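Local structure of cellulose 1,4-beta-cellobiosidase (Thermobifida fusca, 4JJJ) at residues E51-Y62 / F620-A631. The protein probably hydrolyses the beta-1,4-glucosidic bonds of cellulose to release cellobiose, this chain being the glycoside hydrolase family 48 catalytic part of a longer protein. The protein carries 1 engineered substitution. Numbering follows the deposited sequence.
With BGC (beta-D-glucopyranose), chain B; BGC (beta-D-glucopyranose), chain C; GLC (alpha-D-glucopyranose), chain D.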
ATOM      1  N   GLU A  51      -4.380   1.447   4.017  1.00  4.40           N
ATOM      2  CA  GLU A  51      -3.391   2.389   4.359  1.00  4.42           C
ATOM      3  C   GLU A  51      -3.922   3.386   5.398  1.00  4.46           C
ATOM      4  O   GLU A  51      -3.277   3.683   6.389  1.00  4.21           O
ATOM      5  CB  GLU A  51      -2.895   3.076   3.065  1.00  4.66           C
ATOM      6  CG  GLU A  51      -2.135   4.379   3.261  1.00  5.31           C
ATOM      7  CD  GLU A  51      -1.786   4.947   1.916  1.00  5.34           C
ATOM      8  OE1 GLU A  51      -2.513   5.841   1.429  1.00  6.60           O
ATOM      9  OE2 GLU A  51      -0.813   4.415   1.271  1.00  5.60           O
ATOM     10  N   ALA A  52      -5.021   4.048   5.068  1.00  4.70           N
ATOM     11  CA  ALA A  52      -5.586   5.039   6.005  1.00  4.49           C
ATOM     12  C   ALA A  52      -5.848   4.466   7.353  1.00  4.44           C
ATOM     13  O   ALA A  52      -5.569   5.103   8.364  1.00  4.80           O
ATOM     14  CB  ALA A  52      -6.805   5.671   5.429  1.00  4.59           C
ATOM     15  N   PHE A  53      -6.387   3.231   7.369  1.00  4.69           N
ATOM     16  CA  PHE A  53      -6.602   2.600   8.674  1.00  5.18           C
ATOM     17  C   PHE A  53      -5.335   2.331   9.459  1.00  5.54           C
ATOM     18  O   PHE A  53      -5.282   2.638  10.632  1.00  5.40           O
ATOM     19  CB  PHE A  53      -7.462   1.301   8.551  1.00  5.77           C
ATOM     20  CG  PHE A  53      -8.927   1.498   8.547  1.00  6.29           C
ATOM     21  CD1 PHE A  53      -9.638   1.575   9.777  1.00  7.59           C
ATOM     22  CD2 PHE A  53      -9.667   1.529   7.363  1.00  6.95           C
ATOM     23  CE1 PHE A  53     -11.001   1.709   9.775  1.00  7.78           C
ATOM     24  CE2 PHE A  53     -11.027   1.737   7.426  1.00  8.26           C
ATOM     25  CZ  PHE A  53     -11.694   1.727   8.571  1.00  7.29           C
ATOM     26  N   SER A  54      -4.244   1.979   8.752  1.00  5.48           N
ATOM     27  CA  SER A  54      -2.974   1.781   9.448  1.00  5.28           C
ATOM     28  C   SER A  54      -2.465   3.059  10.044  1.00  5.03           C
ATOM     29  O   SER A  54      -1.886   3.084  11.129  1.00  5.51           O
ATOM     30  CB  SER A  54      -1.957   1.088   8.562  1.00  5.63           C
ATOM     31  OG  SER A  54      -1.498   1.849   7.465  1.00  4.55           O
ATOM     32  N   TYR A  55      -2.675   4.193   9.342  1.00  4.82           N
ATOM     33  CA  TYR A  55      -2.302   5.477   9.844  1.00  4.66           C
ATOM     34  C   TYR A  55      -3.204   5.959  11.005  1.00  4.81           C
ATOM     35  O   TYR A  55      -2.734   6.612  11.918  1.00  5.30           O
ATOM     36  CB  TYR A  55      -2.245   6.527   8.720  1.00  4.97           C
ATOM     37  CG  TYR A  55      -0.940   6.557   7.998  1.00  4.61           C
ATOM     38  CD1 TYR A  55       0.096   7.390   8.439  1.00  4.97           C
ATOM     39  CD2 TYR A  55      -0.713   5.779   6.860  1.00  4.75           C
ATOM     40  CE1 TYR A  55       1.283   7.417   7.760  1.00  4.99           C
ATOM     41  CE2 TYR A  55       0.543   5.784   6.193  1.00  4.52           C
ATOM     42  CZ  TYR A  55       1.510   6.602   6.611  1.00  5.12           C
ATOM     43  OH  TYR A  55       2.724   6.703   5.981  1.00  4.91           O
ATOM     44  N   TYR A  56      -4.474   5.570  10.975  1.00  4.80           N
ATOM     45  CA  TYR A  56      -5.412   5.876  12.052  1.00  5.31           C
ATOM     46  C   TYR A  56      -4.931   5.191  13.317  1.00  5.22           C
ATOM     47  O   TYR A  56      -4.831   5.797  14.384  1.00  5.31           O
ATOM     48  CB  TYR A  56      -6.797   5.448  11.641  1.00  5.73           C
ATOM     49  CG  TYR A  56      -7.952   5.658  12.609  1.00  4.98           C
ATOM     50  CD1 TYR A  56      -7.890   6.524  13.704  1.00  5.34           C
ATOM     51  CD2 TYR A  56      -9.139   4.906  12.404  1.00  5.29           C
ATOM     52  CE1 TYR A  56      -9.008   6.648  14.572  1.00  5.21           C
ATOM     53  CE2 TYR A  56     -10.232   5.012  13.256  1.00  5.14           C
ATOM     54  CZ  TYR A  56     -10.082   5.853  14.334  1.00  5.50           C
ATOM     55  OH  TYR A  56     -11.177   5.861  15.249  1.00  6.60           O
ATOM     56  N   LEU A  57      -4.498   3.955  13.191  1.00  5.16           N
ATOM     57  CA  LEU A  57      -3.881   3.218  14.335  1.00  5.32           C
ATOM     58  C   LEU A  57      -2.708   4.025  14.823  1.00  5.33           C
ATOM     59  O   LEU A  57      -2.502   4.229  16.046  1.00  5.75           O
ATOM     60  CB  LEU A  57      -3.452   1.849  13.975  1.00  5.87           C
ATOM     61  CG  LEU A  57      -4.549   0.907  13.548  1.00  6.02           C
ATOM     62  CD1 LEU A  57      -3.949  -0.409  13.106  1.00  6.53           C
ATOM     63  CD2 LEU A  57      -5.584   0.657  14.685  1.00  6.68           C
ATOM     64  N   TRP A  58      -1.798   4.427  13.897  1.00  5.09           N
ATOM     65  CA  TRP A  58      -0.583   5.113  14.271  1.00  5.22           C
ATOM     66  C   TRP A  58      -0.872   6.382  15.079  1.00  5.26           C
ATOM     67  O   TRP A  58      -0.227   6.689  16.124  1.00  5.49           O
ATOM     68  CB  TRP A  58       0.278   5.456  13.061  1.00  5.39           C
ATOM     69  CG  TRP A  58       1.718   5.573  13.259  1.00  6.05           C
ATOM     70  CD1 TRP A  58       2.475   5.602  14.420  1.00  6.23           C
ATOM     71  CD2 TRP A  58       2.672   5.606  12.170  1.00  7.22           C
ATOM     72  NE1 TRP A  58       3.810   5.663  14.113  1.00  7.83           N
ATOM     73  CE2 TRP A  58       3.960   5.693  12.732  1.00  7.88           C
ATOM     74  CE3 TRP A  58       2.511   5.623  10.764  1.00  7.41           C
ATOM     75  CZ2 TRP A  58       5.130   5.757  11.953  1.00  8.61           C
ATOM     76  CZ3 TRP A  58       3.688   5.679   9.964  1.00  8.10           C
ATOM     77  CH2 TRP A  58       4.975   5.717  10.566  1.00  8.55           C
ATOM     78  N   LEU A  59      -1.905   7.162  14.638  1.00  4.73           N
ATOM     79  CA  LEU A  59      -2.236   8.378  15.313  1.00  5.51           C
ATOM     80  C   LEU A  59      -2.730   8.105  16.727  1.00  5.58           C
ATOM     81  O   LEU A  59      -2.314   8.812  17.667  1.00  6.16           O
ATOM     82  CB  LEU A  59      -3.355   9.040  14.543  1.00  6.66           C
ATOM     83  CG  LEU A  59      -3.822  10.440  15.028  1.00  6.62           C
ATOM     84  CD1 LEU A  59      -2.799  11.500  14.703  1.00  7.01           C
ATOM     85  CD2 LEU A  59      -5.162  10.777  14.425  1.00  7.63           C
ATOM     86  N   GLU A  60      -3.598   7.115  16.874  1.00  5.59           N
ATOM     87  CA  GLU A  60      -4.082   6.795  18.212  1.00  5.86           C
ATOM     88  C   GLU A  60      -3.063   6.151  19.094  1.00  5.98           C
ATOM     89  O   GLU A  60      -3.153   6.315  20.312  1.00  7.28           O
ATOM     90  CB  GLU A  60      -5.399   5.963  18.110  1.00  6.06           C
ATOM     91  CG  GLU A  60      -6.542   6.664  17.384  1.00  6.68           C
ATOM     92  CD  GLU A  60      -7.094   7.898  17.998  1.00  7.16           C
ATOM     93  OE1 GLU A  60      -6.400   8.551  18.850  1.00  6.32           O
ATOM     94  OE2 GLU A  60      -8.208   8.250  17.553  1.00  7.57           O
ATOM     95  N   ALA A  61      -2.059   5.493  18.498  1.00  5.60           N
ATOM     96  CA  ALA A  61      -1.024   4.915  19.372  1.00  5.91           C
ATOM     97  C   ALA A  61      -0.200   6.036  19.979  1.00  5.51           C
ATOM     98  O   ALA A  61       0.183   6.026  21.179  1.00  6.14           O
ATOM     99  CB  ALA A  61      -0.153   3.921  18.565  1.00  6.20           C
ATOM    100  N   TYR A  62       0.173   7.040  19.194  1.00  5.72           N
ATOM    101  CA  TYR A  62       0.879   8.225  19.712  1.00  5.85           C
ATOM    102  C   TYR A  62      -0.010   8.989  20.682  1.00  5.70           C
ATOM    103  O   TYR A  62       0.492   9.489  21.679  1.00  6.67           O
ATOM    104  CB  TYR A  62       1.380   9.156  18.620  1.00  6.18           C
ATOM    105  CG  TYR A  62       2.835   8.889  18.235  1.00  7.00           C
ATOM    106  CD1 TYR A  62       3.162   8.416  16.987  1.00  7.93           C
ATOM    107  CD2 TYR A  62       3.811   9.122  19.148  1.00  7.56           C
ATOM    108  CE1 TYR A  62       4.474   8.173  16.629  1.00  8.05           C
ATOM    109  CE2 TYR A  62       5.143   8.854  18.818  1.00  8.32           C
ATOM    110  CZ  TYR A  62       5.474   8.404  17.523  1.00  9.15           C
ATOM    111  OH  TYR A  62       6.788   8.054  17.117  1.00 10.57           O
ATOM    112  N   PHE A 620      -5.348  12.042   4.542  1.00  4.98           N
ATOM    113  CA  PHE A 620      -5.338  11.484   5.933  1.00  4.87           C
ATOM    114  C   PHE A 620      -3.962  10.988   6.380  1.00  4.89           C
ATOM    115  O   PHE A 620      -3.445  11.349   7.441  1.00  4.79           O
ATOM    116  CB  PHE A 620      -6.382  10.429   6.087  1.00  4.99           C
ATOM    117  CG  PHE A 620      -6.516   9.898   7.502  1.00  4.96           C
ATOM    118  CD1 PHE A 620      -7.165  10.664   8.495  1.00  5.85           C
ATOM    119  CD2 PHE A 620      -5.966   8.686   7.911  1.00  4.94           C
ATOM    120  CE1 PHE A 620      -7.295  10.226   9.800  1.00  5.80           C
ATOM    121  CE2 PHE A 620      -6.082   8.262   9.227  1.00  4.99           C
ATOM    122  CZ  PHE A 620      -6.742   9.027  10.179  1.00  5.05           C
ATOM    123  N   TRP A 621      -3.370  10.157   5.558  1.00  4.94           N
ATOM    124  CA  TRP A 621      -2.098   9.538   5.888  1.00  4.80           C
ATOM    125  C   TRP A 621      -1.075  10.629   6.080  1.00  5.04           C
ATOM    126  O   TRP A 621      -0.246  10.523   6.943  1.00  5.46           O
ATOM    127  CB  TRP A 621      -1.702   8.522   4.876  1.00  4.83           C
ATOM    128  CG  TRP A 621      -1.132   8.975   3.526  1.00  4.58           C
ATOM    129  CD1 TRP A 621      -1.765   8.994   2.346  1.00  5.14           C
ATOM    130  CD2 TRP A 621       0.216   9.484   3.232  1.00  4.98           C
ATOM    131  NE1 TRP A 621      -0.946   9.415   1.360  1.00  5.70           N
ATOM    132  CE2 TRP A 621       0.294   9.689   1.862  1.00  5.30           C
ATOM    133  CE3 TRP A 621       1.379   9.651   4.004  1.00  4.93           C
ATOM    134  CZ2 TRP A 621       1.436  10.102   1.232  1.00  5.66           C
ATOM    135  CZ3 TRP A 621       2.506  10.044   3.399  1.00  5.38           C
ATOM    136  CH2 TRP A 621       2.548  10.287   1.998  1.00  5.36           C
ATOM    137  N   ALA A 622      -1.074  11.662   5.280  1.00  4.17           N
ATOM    138  CA  ALA A 622      -0.051  12.706   5.331  1.00  4.24           C
ATOM    139  C   ALA A 622      -0.218  13.510   6.624  1.00  4.32           C
ATOM    140  O   ALA A 622       0.745  13.947   7.247  1.00  4.87           O
ATOM    141  CB  ALA A 622      -0.122  13.609   4.099  1.00  4.59           C
ATOM    142  N   GLN A 623      -1.486  13.848   6.944  1.00  4.60           N
ATOM    143  CA  GLN A 623      -1.739  14.620   8.152  1.00  4.92           C
ATOM    144  C   GLN A 623      -1.336  13.836   9.378  1.00  5.46           C
ATOM    145  O   GLN A 623      -0.808  14.409  10.339  1.00  5.42           O
ATOM    146  CB  GLN A 623      -3.201  15.076   8.205  1.00  4.96           C
ATOM    147  CG  GLN A 623      -3.622  15.959   7.001  1.00  5.01           C
ATOM    148  CD  GLN A 623      -2.741  17.207   6.899  1.00  5.63           C
ATOM    149  OE1 GLN A 623      -2.603  17.971   7.875  1.00  6.71           O
ATOM    150  NE2 GLN A 623      -2.129  17.432   5.776  1.00  6.56           N
ATOM    151  N   VAL A 624      -1.583  12.525   9.392  1.00  4.90           N
ATOM    152  CA  VAL A 624      -1.090  11.659  10.494  1.00  4.79           C
ATOM    153  C   VAL A 624       0.417  11.625  10.475  1.00  4.49           C
ATOM    154  O   VAL A 624       1.086  11.769  11.489  1.00  4.79           O
ATOM    155  CB  VAL A 624      -1.726  10.264  10.401  1.00  4.42           C
ATOM    156  CG1 VAL A 624      -1.058   9.367  11.400  1.00  4.84           C
ATOM    157  CG2 VAL A 624      -3.229  10.289  10.600  1.00  4.55           C
ATOM    158  N   GLU A 625       1.039  11.502   9.299  1.00  5.24           N
ATOM    159  CA  GLU A 625       2.492  11.429   9.180  1.00  5.53           C
ATOM    160  C   GLU A 625       3.098  12.614   9.891  1.00  5.39           C
ATOM    161  O   GLU A 625       4.004  12.526  10.716  1.00  5.05           O
ATOM    162  CB  GLU A 625       2.914  11.369   7.686  1.00  6.58           C
ATOM    163  CG  GLU A 625       4.304  10.877   7.520  1.00  7.94           C
ATOM    164  CD  GLU A 625       4.368   9.391   7.251  1.00  7.67           C
ATOM    165  OE1 GLU A 625       4.838   8.644   8.093  1.00  9.04           O
ATOM    166  OE2 GLU A 625       3.895   8.893   6.198  1.00  7.35           O
ATOM    167  N   ILE A 626       2.510  13.798   9.638  1.00  5.20           N
ATOM    168  CA  ILE A 626       2.949  15.019  10.297  1.00  5.12           C
ATOM    169  C   ILE A 626       2.816  14.926  11.854  1.00  5.81           C
ATOM    170  O   ILE A 626       3.741  15.301  12.585  1.00  6.38           O
ATOM    171  CB  ILE A 626       2.220  16.282   9.743  1.00  5.58           C
ATOM    172  CG1 ILE A 626       2.518  16.477   8.259  1.00  5.37           C
ATOM    173  CG2 ILE A 626       2.614  17.485  10.536  1.00  5.70           C
ATOM    174  CD1 ILE A 626       1.491  17.444   7.624  1.00  5.55           C
ATOM    175  N   ALA A 627       1.615  14.607  12.301  1.00  5.76           N
ATOM    176  CA  ALA A 627       1.390  14.434  13.741  1.00  5.51           C
ATOM    177  C   ALA A 627       2.449  13.523  14.329  1.00  5.50           C
ATOM    178  O   ALA A 627       2.966  13.806  15.372  1.00  5.10           O
ATOM    179  CB  ALA A 627       0.029  13.862  14.018  1.00  5.67           C
ATOM    180  N   THR A 628       2.703  12.383  13.697  1.00  5.40           N
ATOM    181  CA  THR A 628       3.687  11.392  14.229  1.00  5.23           C
ATOM    182  C   THR A 628       5.097  11.996  14.206  1.00  5.60           C
ATOM    183  O   THR A 628       5.887  11.637  15.097  1.00  6.56           O
ATOM    184  CB  THR A 628       3.634  10.060  13.527  1.00  5.36           C
ATOM    185  OG1 THR A 628       4.194  10.124  12.168  1.00  5.69           O
ATOM    186  CG2 THR A 628       2.243   9.503  13.589  1.00  6.44           C
ATOM    187  N   ALA A 629       5.435  12.878  13.294  1.00  5.98           N
ATOM    188  CA  ALA A 629       6.764  13.487  13.232  1.00  5.64           C
ATOM    189  C   ALA A 629       6.951  14.414  14.446  1.00  6.88           C
ATOM    190  O   ALA A 629       7.985  14.438  15.061  1.00  7.57           O
ATOM    191  CB  ALA A 629       6.982  14.236  11.890  1.00  6.42           C
ATOM    192  N   PHE A 630       5.924  15.181  14.736  1.00  6.82           N
ATOM    193  CA  PHE A 630       5.961  16.030  15.938  1.00  6.74           C
ATOM    194  C   PHE A 630       6.078  15.225  17.209  1.00  7.54           C
ATOM    195  O   PHE A 630       6.927  15.547  18.080  1.00  6.98           O
ATOM    196  CB  PHE A 630       4.734  16.929  16.021  1.00  7.20           C
ATOM    197  CG  PHE A 630       4.581  17.901  14.866  1.00  7.07           C
ATOM    198  CD1 PHE A 630       5.684  18.433  14.132  1.00  7.57           C
ATOM    199  CD2 PHE A 630       3.319  18.410  14.603  1.00  7.20           C
ATOM    200  CE1 PHE A 630       5.476  19.382  13.109  1.00  7.73           C
ATOM    201  CE2 PHE A 630       3.104  19.334  13.563  1.00  7.65           C
ATOM    202  CZ  PHE A 630       4.153  19.869  12.874  1.00  7.59           C
ATOM    203  N   ALA A 631       5.236  14.206  17.295  1.00  7.02           N
ATOM    204  CA  ALA A 631       5.325  13.302  18.469  1.00  7.33           C
ATOM    205  C   ALA A 631       6.664  12.605  18.584  1.00  8.11           C
ATOM    206  O   ALA A 631       7.178  12.439  19.690  1.00  8.37           O
ATOM    207  CB  ALA A 631       4.209  12.348  18.503  1.00  7.39           C
TER
HETATM  208  C2  BGC B   2      -1.110   8.028  -2.263  0.50  2.90           C
HETATM  209  C3  BGC B   2      -0.976   6.794  -1.372  0.50  2.77           C
HETATM  210  C4  BGC B   2      -0.154   5.690  -2.099  0.50  2.76           C
HETATM  211  C5  BGC B   2       1.149   6.248  -2.723  0.50  2.74           C
HETATM  212  C6  BGC B   2       1.826   5.196  -3.571  0.50  2.74           C
HETATM  213  C1  BGC B   2       0.237   8.502  -2.776  0.50  3.11           C
HETATM  214  O2  BGC B   2      -1.687   9.093  -1.520  0.50  2.92           O
HETATM  215  O3  BGC B   2      -2.316   6.355  -1.039  0.50  2.86           O
HETATM  216  O4  BGC B   2       0.134   4.644  -1.149  0.50  2.67           O
HETATM  217  O5  BGC B   2       0.811   7.400  -3.506  0.50  2.90           O
HETATM  218  O6  BGC B   2       0.962   4.734  -4.592  0.50  2.72           O
HETATM  219  C2  BGC C   1       2.718  10.998  -5.889  0.50  5.92           C
HETATM  220  C3  BGC C   1       1.634  10.013  -5.468  0.50  5.25           C
HETATM  221  C4  BGC C   1       1.195  10.276  -4.012  0.50  4.54           C
HETATM  222  C5  BGC C   1       0.930  11.753  -3.660  0.50  4.76           C
HETATM  223  C6  BGC C   1       0.832  12.011  -2.155  0.50  4.76           C
HETATM  224  C1  BGC C   1       2.331  12.416  -5.542  0.50  6.37           C
HETATM  225  O1  BGC C   1       3.467  13.262  -5.917  0.50  9.23           O
HETATM  226  O2  BGC C   1       2.860  10.790  -7.334  0.50  5.66           O
HETATM  227  O3  BGC C   1       2.090   8.663  -5.605  0.50  5.82           O
HETATM  228  O4  BGC C   1       0.010   9.553  -3.673  0.50  3.63           O
HETATM  229  O5  BGC C   1       1.999  12.568  -4.140  0.50  5.70           O
HETATM  230  O6  BGC C   1       2.038  11.769  -1.476  0.50  4.84           O
HETATM  231  C1  GLC D   1       1.979  12.706  -5.473  0.50 13.96           C
HETATM  232  C2  GLC D   1       2.356  11.363  -5.955  0.50 13.76           C
HETATM  233  C3  GLC D   1       1.299  10.314  -5.521  0.50 13.44           C
HETATM  234  C4  GLC D   1       1.103  10.342  -4.001  0.50 11.25           C
HETATM  235  C5  GLC D   1       0.816  11.798  -3.625  0.50 11.33           C
HETATM  236  C6  GLC D   1       0.693  12.077  -2.155  0.50 11.62           C
HETATM  237  O1  GLC D   1       0.787  12.922  -6.119  0.50 14.06           O
HETATM  238  O2  GLC D   1       2.299  11.361  -7.448  0.50 14.86           O
HETATM  239  O3  GLC D   1       1.625   9.020  -6.002  0.50 14.63           O
HETATM  240  O4  GLC D   1      -0.061   9.563  -3.648  0.50  9.67           O
HETATM  241  O5  GLC D   1       1.882  12.642  -4.066  0.50 12.92           O
HETATM  242  O6  GLC D   1       1.911  11.811  -1.554  0.50 12.02           O
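Tyr55 reaches from helix 50-67 against Trp621, Val624 and Glu625 of helix 620-637, the two segments running nearly parallel at 24° in this (alpha/alpha)6 barrel. Its CB meets Phe620 CE2 and, on Val624, CG1 and CB. Further out, one face of the phenol ring lies under Trp621 CB, a CH-pi contact 3.7 Å from the ring centroid. Tyr55 CD1 meets Val624 CG1 at the ring edge, 3.7 Å away. At the tip, Tyr55 OH donates to Glu625 OE2 in a very short bond of 2.5 Å, the carboxylate standing almost perpendicular (89°) to the ring. Glu625 gets there because its chain bends at chi2 (95°); Trp420 NE1 also donates to OE2, and Lys507 pairs with OE1. Farther along, Thr628 CG2 sits over the five-membered ring of Trp58, and Ala631 CB over the face of Tyr62. A phenylalanine in place of Tyr55 would probably keep the ring packing but leave Glu625 OE2 without its hydroxyl donor and less firmly fixed, with Trp420 NE1 remaining. At the sugar end, Glu51, the predicted proton donor, accepts from O3 (OE1, 2.5 Å) and O4 (OE2, 2.6 Å) of the chain B glucose, while Trp621 NE1 donates to its O2 at 3.0 Å. The chemistry thus passes from a buried carboxylate, its charge probably balanced by Lys507, to a glucose gripped by both helices, with Tyr55 packed behind Trp621, consistent with a second-shell place.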